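Local coordinates for protein polysialic acid O-acetyltransferase (Escherichia coli, PDB 3JQY) that transfers acetyl groups from acetyl-CoA to O7 or O9 of the sialic acid units in capsular polysialic acid, working as a trimer of left-handed beta-helices, at residues Lys26-Phe31 against Phe42-Leu47; Asn36-Val41 against Asn58-Lys63; Leu64-Asp69 against Val86-Asn91; Ile78-Asn83 against Val99-Ser104. All coordinates share one frame; numbering follows the deposited sequence.

Interaction 1: residues Lys26-Phe31 against Phe42-Leu47; sequences KTQDSF and FVCGDL
F31 and F42 meet edge to face at the N-terminal end of the left-handed beta-helix: a mostly buried contact between the loop of K26-F31, largely within a curated repeat, and the end of strand 41-44. The ring centroids lie 5.0 Å apart with planes at 53°, and F42 CZ stands over the centre of the F31 face, 3.8 Å above its plane. F42 turns its ring inward with CG anti to the backbone N (chi1 175°). L47 approaches F31 differently, setting CD1 at the ring edge, 3.7 Å from F31 CE2, while C44 SG lies oblique to the ring as a sulfur-aromatic contact. The same cysteine packs against the Q28 side chain, whose chain bends at chi2 and brings CD within 3.4 Å of C44 SG. Q28 also starts a type I beta turn to F31, closed by the bond from F31 N to Q28 O. Farther out K26 runs straight from CG to CE, its CD passing C44 O, and NZ then makes a salt bridge of 2.6 Å to D46 OD1. The ammonium meets the carboxylate on its syn side, 32° out of plane, and the two side chains cross at about a right angle. D22 and S23 of the preceding repeat, with R24, bind the K26 backbone and strand 41-44, and N53 holds S30 OG. Strand 63-66 continues the sheet beside strand 41-44: I66 packs on F31, F42 and L47, and L64 on F42.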
loop_
_atom_site.group_PDB
_atom_site.type_symbol
_atom_site.label_atom_id
_atom_site.label_comp_id
_atom_site.label_asym_id
_atom_site.label_seq_id
_atom_site.Cartn_x
_atom_site.Cartn_y
_atom_site.Cartn_z
ATOM N N LYS B 26 9.210 -11.654 -37.611
ATOM C CA LYS B 26 10.041 -10.488 -37.317
ATOM C C LYS B 26 10.776 -10.680 -35.992
ATOM O O LYS B 26 10.162 -10.999 -34.973
ATOM C CB LYS B 26 9.184 -9.218 -37.254
ATOM C CG LYS B 26 9.985 -7.952 -36.955
ATOM C CD LYS B 26 9.081 -6.738 -36.758
ATOM C CE LYS B 26 9.902 -5.487 -36.464
ATOM N NZ LYS B 26 10.784 -5.126 -37.611
ATOM N N THR B 27 12.091 -10.489 -36.001
ATOM C CA THR B 27 12.883 -10.710 -34.795
ATOM C C THR B 27 12.554 -9.690 -33.698
ATOM O O THR B 27 12.464 -8.490 -33.963
ATOM C CB THR B 27 14.394 -10.679 -35.099
ATOM O OG1 THR B 27 14.731 -9.431 -35.714
ATOM C CG2 THR B 27 14.766 -11.808 -36.046
ATOM N N GLN B 28 12.362 -10.184 -32.477
ATOM C CA GLN B 28 12.109 -9.336 -31.312
ATOM C C GLN B 28 13.012 -9.763 -30.163
ATOM O O GLN B 28 12.631 -10.596 -29.337
ATOM C CB GLN B 28 10.646 -9.442 -30.869
ATOM C CG GLN B 28 9.646 -8.925 -31.885
ATOM C CD GLN B 28 9.801 -7.438 -32.154
ATOM O OE1 GLN B 28 9.292 -6.921 -33.154
ATOM N NE2 GLN B 28 10.502 -6.740 -31.264
ATOM N N ASP B 29 14.202 -9.182 -30.099
ATOM C CA ASP B 29 15.200 -9.629 -29.134
ATOM C C ASP B 29 14.830 -9.349 -27.678
ATOM O O ASP B 29 15.460 -9.886 -26.765
ATOM C CB ASP B 29 16.577 -9.042 -29.466
ATOM C CG ASP B 29 16.538 -7.540 -29.688
ATOM O OD1 ASP B 29 15.699 -6.859 -29.060
ATOM O OD2 ASP B 29 17.358 -7.040 -30.491
ATOM N N SER B 30 13.809 -8.528 -27.453
ATOM C CA SER B 30 13.431 -8.174 -26.087
ATOM C C SER B 30 12.339 -9.081 -25.521
ATOM O O SER B 30 12.037 -9.014 -24.338
ATOM C CB SER B 30 12.981 -6.711 -25.994
ATOM O OG SER B 30 11.601 -6.574 -26.300
ATOM N N PHE B 31 11.755 -9.925 -26.366
ATOM C CA PHE B 31 10.653 -10.782 -25.937
ATOM C C PHE B 31 11.015 -12.261 -25.872
ATOM O O PHE B 31 11.815 -12.765 -26.666
ATOM C CB PHE B 31 9.448 -10.616 -26.868
ATOM C CG PHE B 31 8.485 -9.543 -26.439
ATOM C CD1 PHE B 31 7.340 -9.867 -25.730
ATOM C CD2 PHE B 31 8.717 -8.211 -26.762
ATOM C CE1 PHE B 31 6.445 -8.888 -25.340
ATOM C CE2 PHE B 31 7.822 -7.221 -26.374
ATOM C CZ PHE B 31 6.686 -7.559 -25.662
ATOM N N PHE B 42 1.070 -12.928 -32.412
ATOM C CA PHE B 42 1.805 -11.843 -31.783
ATOM C C PHE B 42 2.368 -10.994 -32.913
ATOM O O PHE B 42 3.174 -11.477 -33.711
ATOM C CB PHE B 42 2.919 -12.420 -30.900
ATOM C CG PHE B 42 3.828 -11.387 -30.279
ATOM C CD1 PHE B 42 3.365 -10.120 -29.959
ATOM C CD2 PHE B 42 5.147 -11.699 -29.994
ATOM C CE1 PHE B 42 4.206 -9.185 -29.372
ATOM C CE2 PHE B 42 5.993 -10.765 -29.415
ATOM C CZ PHE B 42 5.518 -9.513 -29.095
ATOM N N VAL B 43 1.906 -9.751 -33.010
ATOM C CA VAL B 43 2.418 -8.817 -34.006
ATOM C C VAL B 43 3.154 -7.710 -33.271
ATOM O O VAL B 43 2.562 -7.005 -32.453
ATOM C CB VAL B 43 1.287 -8.202 -34.846
ATOM C CG1 VAL B 43 1.855 -7.221 -35.862
ATOM C CG2 VAL B 43 0.488 -9.298 -35.543
ATOM N N CYS B 44 4.446 -7.567 -33.550
ATOM C CA CYS B 44 5.270 -6.637 -32.790
ATOM C C CYS B 44 6.052 -5.716 -33.713
ATOM O O CYS B 44 6.777 -6.180 -34.592
ATOM C CB CYS B 44 6.233 -7.411 -31.892
ATOM S SG CYS B 44 7.009 -6.406 -30.608
ATOM N N GLY B 45 5.901 -4.413 -33.506
ATOM C CA GLY B 45 6.601 -3.425 -34.306
ATOM C C GLY B 45 8.048 -3.235 -33.895
ATOM O O GLY B 45 8.613 -4.031 -33.142
ATOM N N ASP B 46 8.662 -2.176 -34.407
ATOM C CA ASP B 46 10.034 -1.853 -34.039
ATOM C C ASP B 46 10.033 -1.091 -32.722
ATOM O O ASP B 46 9.693 0.086 -32.682
ATOM C CB ASP B 46 10.691 -1.037 -35.146
ATOM C CG ASP B 46 10.918 -1.856 -36.401
ATOM O OD1 ASP B 46 11.479 -2.962 -36.282
ATOM O OD2 ASP B 46 10.541 -1.403 -37.498
ATOM N N LEU B 47 10.409 -1.775 -31.649
ATOM C CA LEU B 47 10.310 -1.200 -30.315
ATOM C C LEU B 47 11.525 -0.345 -29.999
ATOM O O LEU B 47 12.531 -0.397 -30.701
ATOM C CB LEU B 47 10.182 -2.303 -29.268
ATOM C CG LEU B 47 9.049 -3.298 -29.528
ATOM C CD1 LEU B 47 9.008 -4.322 -28.405
ATOM C CD2 LEU B 47 7.714 -2.575 -29.677
#

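Interaction 2: residues Asn36-Val41 against Asn58-Lys63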
loop_
_atom_site.group_PDB
_atom_site.type_symbol
_atom_site.label_atom_id
_atom_site.label_comp_id
_atom_site.label_asym_id
_atom_site.label_seq_id
_atom_site.Cartn_x
_atom_site.Cartn_y
_atom_site.Cartn_z
ATOM N N ASN B 36 1.082 -22.209 -25.685
ATOM C CA ASN B 36 0.528 -23.521 -25.372
ATOM C C ASN B 36 -0.779 -23.824 -26.098
ATOM O O ASN B 36 -1.399 -24.860 -25.855
ATOM C CB ASN B 36 0.302 -23.665 -23.867
ATOM C CG ASN B 36 1.574 -23.512 -23.069
ATOM O OD1 ASN B 36 2.680 -23.571 -23.614
ATOM N ND2 ASN B 36 1.425 -23.317 -21.764
ATOM N N GLY B 37 -1.194 -22.926 -26.988
ATOM C CA GLY B 37 -2.463 -23.071 -27.679
ATOM C C GLY B 37 -2.332 -22.973 -29.189
ATOM O O GLY B 37 -1.226 -22.965 -29.727
ATOM N N SER B 38 -3.469 -22.902 -29.875
ATOM C CA SER B 38 -3.481 -22.800 -31.330
ATOM C C SER B 38 -4.067 -21.470 -31.798
ATOM O O SER B 38 -4.857 -20.840 -31.093
ATOM C CB SER B 38 -4.294 -23.950 -31.930
ATOM O OG SER B 38 -5.641 -23.875 -31.507
ATOM N N GLY B 39 -3.665 -21.051 -32.991
ATOM C CA GLY B 39 -4.247 -19.890 -33.639
ATOM C C GLY B 39 -3.809 -18.558 -33.062
ATOM O O GLY B 39 -4.316 -17.518 -33.470
ATOM N N ASN B 40 -2.872 -18.585 -32.118
ATOM C CA ASN B 40 -2.416 -17.355 -31.464
ATOM C C ASN B 40 -1.541 -16.489 -32.362
ATOM O O ASN B 40 -0.788 -17.006 -33.188
ATOM C CB ASN B 40 -1.670 -17.694 -30.174
ATOM C CG ASN B 40 -2.551 -18.397 -29.166
ATOM O OD1 ASN B 40 -2.182 -19.442 -28.623
ATOM N ND2 ASN B 40 -3.725 -17.836 -28.915
ATOM N N VAL B 41 -1.632 -15.169 -32.186
ATOM C CA VAL B 41 -0.879 -14.237 -33.010
ATOM C C VAL B 41 -0.217 -13.151 -32.172
ATOM O O VAL B 41 -0.857 -12.540 -31.327
ATOM C CB VAL B 41 -1.792 -13.575 -34.056
ATOM C CG1 VAL B 41 -1.051 -12.489 -34.795
ATOM C CG2 VAL B 41 -2.329 -14.629 -35.026
ATOM N N ASN B 58 -1.814 -19.092 -22.907
ATOM C CA ASN B 58 -2.393 -20.286 -22.291
ATOM C C ASN B 58 -3.827 -20.467 -22.776
ATOM O O ASN B 58 -4.762 -20.540 -21.977
ATOM C CB ASN B 58 -2.402 -20.174 -20.763
ATOM C CG ASN B 58 -1.020 -20.291 -20.145
ATOM O OD1 ASN B 58 -0.117 -20.894 -20.716
ATOM N ND2 ASN B 58 -0.856 -19.710 -18.962
ATOM N N GLY B 59 -3.990 -20.528 -24.091
ATOM C CA GLY B 59 -5.300 -20.626 -24.705
ATOM C C GLY B 59 -5.184 -20.458 -26.209
ATOM O O GLY B 59 -4.085 -20.405 -26.745
ATOM N N ASN B 60 -6.326 -20.358 -26.880
ATOM C CA ASN B 60 -6.361 -20.320 -28.338
ATOM C C ASN B 60 -6.914 -19.020 -28.905
ATOM O O ASN B 60 -7.703 -18.330 -28.256
ATOM C CB ASN B 60 -7.215 -21.480 -28.853
ATOM C CG ASN B 60 -6.834 -22.807 -28.229
ATOM O OD1 ASN B 60 -5.654 -23.111 -28.064
ATOM N ND2 ASN B 60 -7.837 -23.612 -27.883
ATOM N N ASN B 61 -6.510 -18.705 -30.133
ATOM C CA ASN B 61 -7.096 -17.603 -30.887
ATOM C C ASN B 61 -6.992 -16.270 -30.169
ATOM O O ASN B 61 -7.919 -15.457 -30.213
ATOM C CB ASN B 61 -8.552 -17.913 -31.232
ATOM C CG ASN B 61 -8.686 -19.176 -32.058
ATOM O OD1 ASN B 61 -9.625 -19.952 -31.883
ATOM N ND2 ASN B 61 -7.729 -19.398 -32.951
ATOM N N ASN B 62 -5.861 -16.059 -29.505
ATOM C CA ASN B 62 -5.571 -14.782 -28.859
ATOM C C ASN B 62 -4.741 -13.909 -29.779
ATOM O O ASN B 62 -4.094 -14.407 -30.694
ATOM C CB ASN B 62 -4.791 -15.018 -27.569
ATOM C CG ASN B 62 -5.547 -15.885 -26.588
ATOM O OD1 ASN B 62 -5.192 -17.040 -26.354
ATOM N ND2 ASN B 62 -6.598 -15.334 -26.014
ATOM N N LYS B 63 -4.756 -12.604 -29.537
ATOM C CA LYS B 63 -3.919 -11.694 -30.307
ATOM C C LYS B 63 -3.280 -10.619 -29.439
ATOM O O LYS B 63 -3.960 -9.953 -28.654
ATOM C CB LYS B 63 -4.709 -11.049 -31.444
ATOM C CG LYS B 63 -3.814 -10.334 -32.472
ATOM C CD LYS B 63 -4.612 -9.860 -33.683
ATOM C CE LYS B 63 -3.714 -9.206 -34.724
ATOM N NZ LYS B 63 -4.497 -8.729 -35.899
HETATM O O HOH W 1 -7.232 -22.342 -32.967
HETATM O O HOH W 2 -5.505 -15.078 -33.161
#
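N40 and N62 lie side by side and point the same way, their amide planes only 15° apart, in equivalent corners of two successive coils of the left-handed beta-helix. Such stacking of like residues at a turn is characteristic of beta-helices, and N36 and N58 repeat it at the start of the turn. N60 instead reaches across: with CG beside its own backbone N (chi1 -49°), it brings OD1 to S38 N at 2.8 Å, the donor tilted 34° from the carbonyl plane. N61 N answers with a bond of 2.9 Å to S38 O, so S38 is gripped through both its N-H and its carbonyl. G37 CA makes a CA-H...O contact of 3.3 Å to G59 O of the next coil. The turn ends as the parallel pair V41 and K63 begins, where V41 N bonds to N62 O and V41 CB packs on K63 CG. On the next coil F79 touches the N62 side chain and D82 OD1 takes the N60 N-H. One water links S38 OG to N61 ND2, weakly at the latter; a second donates to G39 O at 2.7 Å and to N62 O at 2.9 Å.

Interaction 3: residues Leu64-Asp69 against Val86-Asn91; sequences LIIEDD and VRIHKN
E67 OE2 is gripped side-on by R87, taking hydrogen bonds from NE at 2.9 Å and NH2 at 2.7 Å in a salt bridge between two coils of the beta-helix. OE2 lies in the guanidinium plane, although the carboxylate itself is turned 46° against it. The other oxygen, OE1, accepts K90 N at 2.9 Å from above the carboxylate plane, tying the glutamate to the turn beyond its partner strand. An extended R87 chain, with CG anti to the backbone N (chi1 179°), carries the guanidinium to this place and lays CG against I65 CB and CG2 on the way. H89 flanks the pair: its NE2 sits 3.2 Å above the centre of the guanidinium, and its ND1 is held by I108 O of the following coil. Behind these groups the strands 64-66 and 86-88 run parallel, 1° apart, joined by I65 N to V86 O, I88 N to I65 O and E67 N to I88 O. On the interior face L64 CD1 meets V86 CG1 at 3.7 Å, and F79 packs on both residues. Farther along, a water joins D69 OD2 to N91 ND2. With both carboxylate oxygens engaged and a cationic group alongside, E67 is probably held ionised, while the same carboxylate helps fix the arginine's orientation over the imidazole.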
loop_
_atom_site.group_PDB
_atom_site.type_symbol
_atom_site.label_atom_id
_atom_site.label_comp_id
_atom_site.label_asym_id
_atom_site.label_seq_id
_atom_site.Cartn_x
_atom_site.Cartn_y
_atom_site.Cartn_z
ATOM N N LEU B 64 -1.966 -10.475 -29.583
ATOM C CA LEU B 64 -1.217 -9.379 -28.975
ATOM C C LEU B 64 -0.632 -8.524 -30.089
ATOM O O LEU B 64 0.072 -9.036 -30.962
ATOM C CB LEU B 64 -0.088 -9.911 -28.096
ATOM C CG LEU B 64 0.925 -8.880 -27.585
ATOM C CD1 LEU B 64 0.231 -7.824 -26.744
ATOM C CD2 LEU B 64 2.043 -9.549 -26.796
ATOM N N ILE B 65 -0.934 -7.231 -30.051
ATOM C CA ILE B 65 -0.404 -6.271 -31.011
ATOM C C ILE B 65 0.342 -5.188 -30.249
ATOM O O ILE B 65 -0.230 -4.531 -29.376
ATOM C CB ILE B 65 -1.533 -5.561 -31.776
ATOM C CG1 ILE B 65 -2.329 -6.555 -32.616
ATOM C CG2 ILE B 65 -0.960 -4.426 -32.649
ATOM C CD1 ILE B 65 -3.654 -5.998 -33.088
ATOM N N ILE B 66 1.616 -5.004 -30.566
ATOM C CA ILE B 66 2.374 -3.905 -29.982
ATOM C C ILE B 66 2.962 -3.089 -31.122
ATOM O O ILE B 66 3.680 -3.623 -31.963
ATOM C CB ILE B 66 3.516 -4.414 -29.082
ATOM C CG1 ILE B 66 2.979 -5.364 -28.008
ATOM C CG2 ILE B 66 4.266 -3.230 -28.456
ATOM C CD1 ILE B 66 4.033 -5.867 -27.045
ATOM N N GLU B 67 2.657 -1.796 -31.153
ATOM C CA GLU B 67 3.006 -0.975 -32.310
ATOM C C GLU B 67 4.450 -0.466 -32.286
ATOM O O GLU B 67 5.178 -0.669 -31.314
ATOM C CB GLU B 67 2.004 0.173 -32.465
ATOM C CG GLU B 67 0.561 -0.329 -32.613
ATOM C CD GLU B 67 -0.435 0.773 -32.911
ATOM O OE1 GLU B 67 -0.040 1.960 -32.901
ATOM O OE2 GLU B 67 -1.620 0.447 -33.168
ATOM N N ASP B 68 4.858 0.166 -33.384
ATOM C CA ASP B 68 6.190 0.756 -33.488
ATOM C C ASP B 68 6.404 1.770 -32.364
ATOM O O ASP B 68 5.455 2.424 -31.909
ATOM C CB ASP B 68 6.349 1.480 -34.827
ATOM C CG ASP B 68 6.618 0.538 -35.997
ATOM O OD1 ASP B 68 6.866 -0.668 -35.784
ATOM O OD2 ASP B 68 6.593 1.024 -37.152
ATOM N N ASP B 69 7.656 1.891 -31.930
ATOM C CA ASP B 69 8.086 2.930 -30.997
ATOM C C ASP B 69 7.481 2.841 -29.603
ATOM O O ASP B 69 7.511 3.807 -28.844
ATOM C CB ASP B 69 7.856 4.315 -31.598
ATOM C CG ASP B 69 8.664 4.528 -32.864
ATOM O OD1 ASP B 69 9.773 3.969 -32.949
ATOM O OD2 ASP B 69 8.186 5.241 -33.768
ATOM N N VAL B 86 -5.086 -7.911 -26.915
ATOM C CA VAL B 86 -4.345 -6.843 -26.250
ATOM C C VAL B 86 -3.650 -6.011 -27.325
ATOM O O VAL B 86 -2.935 -6.552 -28.175
ATOM C CB VAL B 86 -3.288 -7.398 -25.264
ATOM C CG1 VAL B 86 -2.459 -6.266 -24.647
ATOM C CG2 VAL B 86 -3.957 -8.226 -24.163
ATOM N N ARG B 87 -3.875 -4.699 -27.299
ATOM C CA ARG B 87 -3.241 -3.817 -28.266
ATOM C C ARG B 87 -2.603 -2.645 -27.555
ATOM O O ARG B 87 -3.267 -1.925 -26.796
ATOM C CB ARG B 87 -4.242 -3.292 -29.295
ATOM C CG ARG B 87 -3.621 -2.341 -30.315
ATOM C CD ARG B 87 -4.677 -1.803 -31.293
ATOM N NE ARG B 87 -4.098 -0.876 -32.271
ATOM C CZ ARG B 87 -4.794 -0.240 -33.212
ATOM N NH1 ARG B 87 -6.104 -0.424 -33.311
ATOM N NH2 ARG B 87 -4.178 0.584 -34.055
ATOM N N ILE B 88 -1.315 -2.460 -27.804
ATOM C CA ILE B 88 -0.576 -1.363 -27.206
ATOM C C ILE B 88 -0.155 -0.396 -28.306
ATOM O O ILE B 88 0.630 -0.744 -29.184
ATOM C CB ILE B 88 0.641 -1.882 -26.433
ATOM C CG1 ILE B 88 0.189 -2.867 -25.347
ATOM C CG2 ILE B 88 1.428 -0.725 -25.824
ATOM C CD1 ILE B 88 1.316 -3.444 -24.520
ATOM N N HIS B 89 -0.694 0.818 -28.254
ATOM C CA HIS B 89 -0.515 1.791 -29.336
ATOM C C HIS B 89 0.851 2.477 -29.329
ATOM O O HIS B 89 1.538 2.520 -28.309
ATOM C CB HIS B 89 -1.606 2.861 -29.276
ATOM C CG HIS B 89 -2.940 2.414 -29.791
ATOM N ND1 HIS B 89 -3.740 1.516 -29.118
ATOM C CD2 HIS B 89 -3.631 2.776 -30.900
ATOM C CE1 HIS B 89 -4.858 1.330 -29.797
ATOM N NE2 HIS B 89 -4.817 2.082 -30.882
ATOM N N LYS B 90 1.218 3.042 -30.478
ATOM C CA LYS B 90 2.546 3.619 -30.687
ATOM C C LYS B 90 2.957 4.675 -29.669
ATOM O O LYS B 90 2.120 5.411 -29.135
ATOM C CB LYS B 90 2.639 4.210 -32.100
ATOM C CG LYS B 90 1.540 5.208 -32.409
ATOM C CD LYS B 90 1.868 6.051 -33.644
ATOM C CE LYS B 90 2.009 5.200 -34.896
ATOM N NZ LYS B 90 2.316 6.031 -36.103
ATOM N N ASN B 91 4.259 4.718 -29.400
ATOM C CA ASN B 91 4.885 5.758 -28.588
ATOM C C ASN B 91 4.518 5.722 -27.109
ATOM O O ASN B 91 4.785 6.667 -26.373
ATOM C CB ASN B 91 4.615 7.134 -29.184
ATOM C CG ASN B 91 5.344 7.342 -30.493
ATOM O OD1 ASN B 91 6.572 7.369 -30.526
ATOM N ND2 ASN B 91 4.593 7.475 -31.578
HETATM O O HOH W 3 6.920 7.741 -33.840
#

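Interaction 4: residues Ile78-Asn83 against Val99-Ser104; sequences IFRGDN and VATKGS
R80 sets CG beside its backbone N (chi1 -57°) and then runs extended to NE, which lays its chain obliquely over T101 and V99 of the next coil of the left-handed beta-helix. The methylenes CB and CD pass T101 OG1 at 3.8 and 4.0 Å, and NE comes 3.6 Å from V99 CG1. A bend at chi4 then turns the guanidinium, with I78 CG2 over the centre of one face. On the interior face of the beta-helix sheet, F79 CD2 touches A100 CB obliquely. F57 of the preceding coil meets the F79 ring nearly parallel, at about 10°, and V86 packs against A100.

The two strands form a parallel ladder, with A100 N bonded to I78 O and R80 N to A100 O. Past the strand ends the chains turn together, through G81 and G103, whose backbone angles would jam a CB against the carbonyl O of the residue before. N84 binds R80 O and S104 N through its side chain. From the turn K102 NZ makes a long, weak ion pair with D224 of the second subunit. The last rung is nearly straight: K102 N bonds to R80 O at 2.7 Å, with 174° at the hydrogen.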
loop_
_atom_site.group_PDB
_atom_site.type_symbol
_atom_site.label_atom_id
_atom_site.label_comp_id
_atom_site.label_asym_id
_atom_site.label_seq_id
_atom_site.Cartn_x
_atom_site.Cartn_y
_atom_site.Cartn_z
ATOM N N ILE B 78 -0.021 -12.164 -20.200
ATOM C CA ILE B 78 -0.483 -13.539 -20.092
ATOM C C ILE B 78 -1.893 -13.650 -20.640
ATOM O O ILE B 78 -2.776 -12.879 -20.259
ATOM C CB ILE B 78 -0.459 -14.036 -18.637
ATOM C CG1 ILE B 78 0.956 -13.933 -18.072
ATOM C CG2 ILE B 78 -0.982 -15.472 -18.566
ATOM C CD1 ILE B 78 1.056 -14.273 -16.606
ATOM N N PHE B 79 -2.094 -14.604 -21.542
ATOM C CA PHE B 79 -3.415 -14.875 -22.108
ATOM C C PHE B 79 -3.970 -16.157 -21.498
ATOM O O PHE B 79 -3.367 -17.223 -21.642
ATOM C CB PHE B 79 -3.327 -15.034 -23.630
ATOM C CG PHE B 79 -3.059 -13.753 -24.360
ATOM C CD1 PHE B 79 -1.766 -13.402 -24.721
ATOM C CD2 PHE B 79 -4.097 -12.893 -24.676
ATOM C CE1 PHE B 79 -1.513 -12.218 -25.392
ATOM C CE2 PHE B 79 -3.851 -11.704 -25.354
ATOM C CZ PHE B 79 -2.562 -11.368 -25.710
ATOM N N ARG B 80 -5.099 -16.052 -20.806
ATOM C CA ARG B 80 -5.759 -17.227 -20.226
ATOM C C ARG B 80 -7.059 -17.490 -20.972
ATOM O O ARG B 80 -7.927 -16.626 -21.057
ATOM C CB ARG B 80 -6.030 -17.019 -18.732
ATOM C CG ARG B 80 -4.786 -16.713 -17.905
ATOM C CD ARG B 80 -5.078 -16.888 -16.420
ATOM N NE ARG B 80 -4.097 -16.223 -15.565
ATOM C CZ ARG B 80 -2.886 -16.699 -15.304
ATOM N NH1 ARG B 80 -2.486 -17.844 -15.843
ATOM N NH2 ARG B 80 -2.069 -16.018 -14.511
ATOM N N GLY B 81 -7.200 -18.683 -21.530
ATOM C CA GLY B 81 -8.390 -18.967 -22.299
ATOM C C GLY B 81 -8.284 -18.381 -23.693
ATOM O O GLY B 81 -7.183 -18.078 -24.163
ATOM N N ASP B 82 -9.431 -18.188 -24.338
ATOM C CA ASP B 82 -9.476 -17.941 -25.778
ATOM C C ASP B 82 -10.029 -16.573 -26.153
ATOM O O ASP B 82 -10.746 -15.942 -25.371
ATOM C CB ASP B 82 -10.359 -18.997 -26.460
ATOM C CG ASP B 82 -10.006 -20.419 -26.059
ATOM O OD1 ASP B 82 -8.857 -20.671 -25.643
ATOM O OD2 ASP B 82 -10.891 -21.295 -26.167
ATOM N N ASN B 83 -9.700 -16.138 -27.367
ATOM C CA ASN B 83 -10.319 -14.970 -27.972
ATOM C C ASN B 83 -10.056 -13.670 -27.220
ATOM O O ASN B 83 -10.878 -12.750 -27.259
ATOM C CB ASN B 83 -11.827 -15.193 -28.124
ATOM C CG ASN B 83 -12.150 -16.442 -28.926
ATOM O OD1 ASN B 83 -11.611 -16.647 -30.011
ATOM N ND2 ASN B 83 -13.030 -17.282 -28.392
ATOM N N VAL B 99 -2.913 -9.348 -17.636
ATOM C CA VAL B 99 -3.527 -10.664 -17.775
ATOM C C VAL B 99 -4.898 -10.524 -18.429
ATOM O O VAL B 99 -5.797 -9.886 -17.873
ATOM C CB VAL B 99 -3.628 -11.389 -16.415
ATOM C CG1 VAL B 99 -4.207 -12.796 -16.585
ATOM C CG2 VAL B 99 -2.251 -11.443 -15.752
ATOM N N ALA B 100 -5.039 -11.120 -19.614
ATOM C CA ALA B 100 -6.278 -11.082 -20.392
ATOM C C ALA B 100 -6.922 -12.456 -20.345
ATOM O O ALA B 100 -6.366 -13.428 -20.857
ATOM C CB ALA B 100 -5.994 -10.673 -21.843
ATOM N N THR B 101 -8.097 -12.532 -19.732
ATOM C CA THR B 101 -8.666 -13.816 -19.338
ATOM C C THR B 101 -10.040 -14.041 -19.942
ATOM O O THR B 101 -10.928 -13.192 -19.833
ATOM C CB THR B 101 -8.800 -13.902 -17.796
ATOM O OG1 THR B 101 -7.504 -13.831 -17.190
ATOM C CG2 THR B 101 -9.480 -15.198 -17.385
ATOM N N LYS B 102 -10.205 -15.169 -20.583
ATOM C CA LYS B 102 -11.487 -15.593 -21.071
ATOM C C LYS B 102 -12.269 -14.633 -21.948
ATOM O O LYS B 102 -13.442 -14.403 -21.760
ATOM C CB LYS B 102 -12.346 -16.035 -19.926
ATOM C CG LYS B 102 -11.860 -17.276 -19.294
ATOM C CD LYS B 102 -12.524 -17.516 -17.972
ATOM C CE LYS B 102 -12.280 -18.842 -17.548
ATOM N NZ LYS B 102 -11.489 -18.935 -16.378
ATOM N N GLY B 103 -11.583 -14.125 -22.936
ATOM C CA GLY B 103 -12.221 -13.268 -23.917
ATOM C C GLY B 103 -12.247 -11.813 -23.504
ATOM O O GLY B 103 -13.249 -11.128 -23.697
ATOM N N SER B 104 -11.141 -11.337 -22.937
ATOM C CA SER B 104 -11.043 -9.942 -22.533
ATOM C C SER B 104 -10.278 -9.127 -23.576
ATOM O O SER B 104 -9.509 -9.675 -24.365
ATOM C CB SER B 104 -10.341 -9.833 -21.177
ATOM O OG SER B 104 -11.111 -10.448 -20.154
#

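In the fold
From the N terminus, interaction 1 packs the last part of the leading repeats against strand 41-44, closing a loop around strand 31-35. Interaction 2 starts inside that loop and ends beyond it, so the two cross, and K63 reaches V43. Interaction 3 follows both in series and continues the same sheet: G45 N bonds to I66 O and D46 N to D68 OD1, while V41 O and K63 O receive L64 N and V86 N. Interaction 4 crosses interaction 3 along the chain and meets it in the interior, F79 against L64 and V86. It follows interaction 2 in series and continues the same corner on the next coils, through N58 N to F79 O.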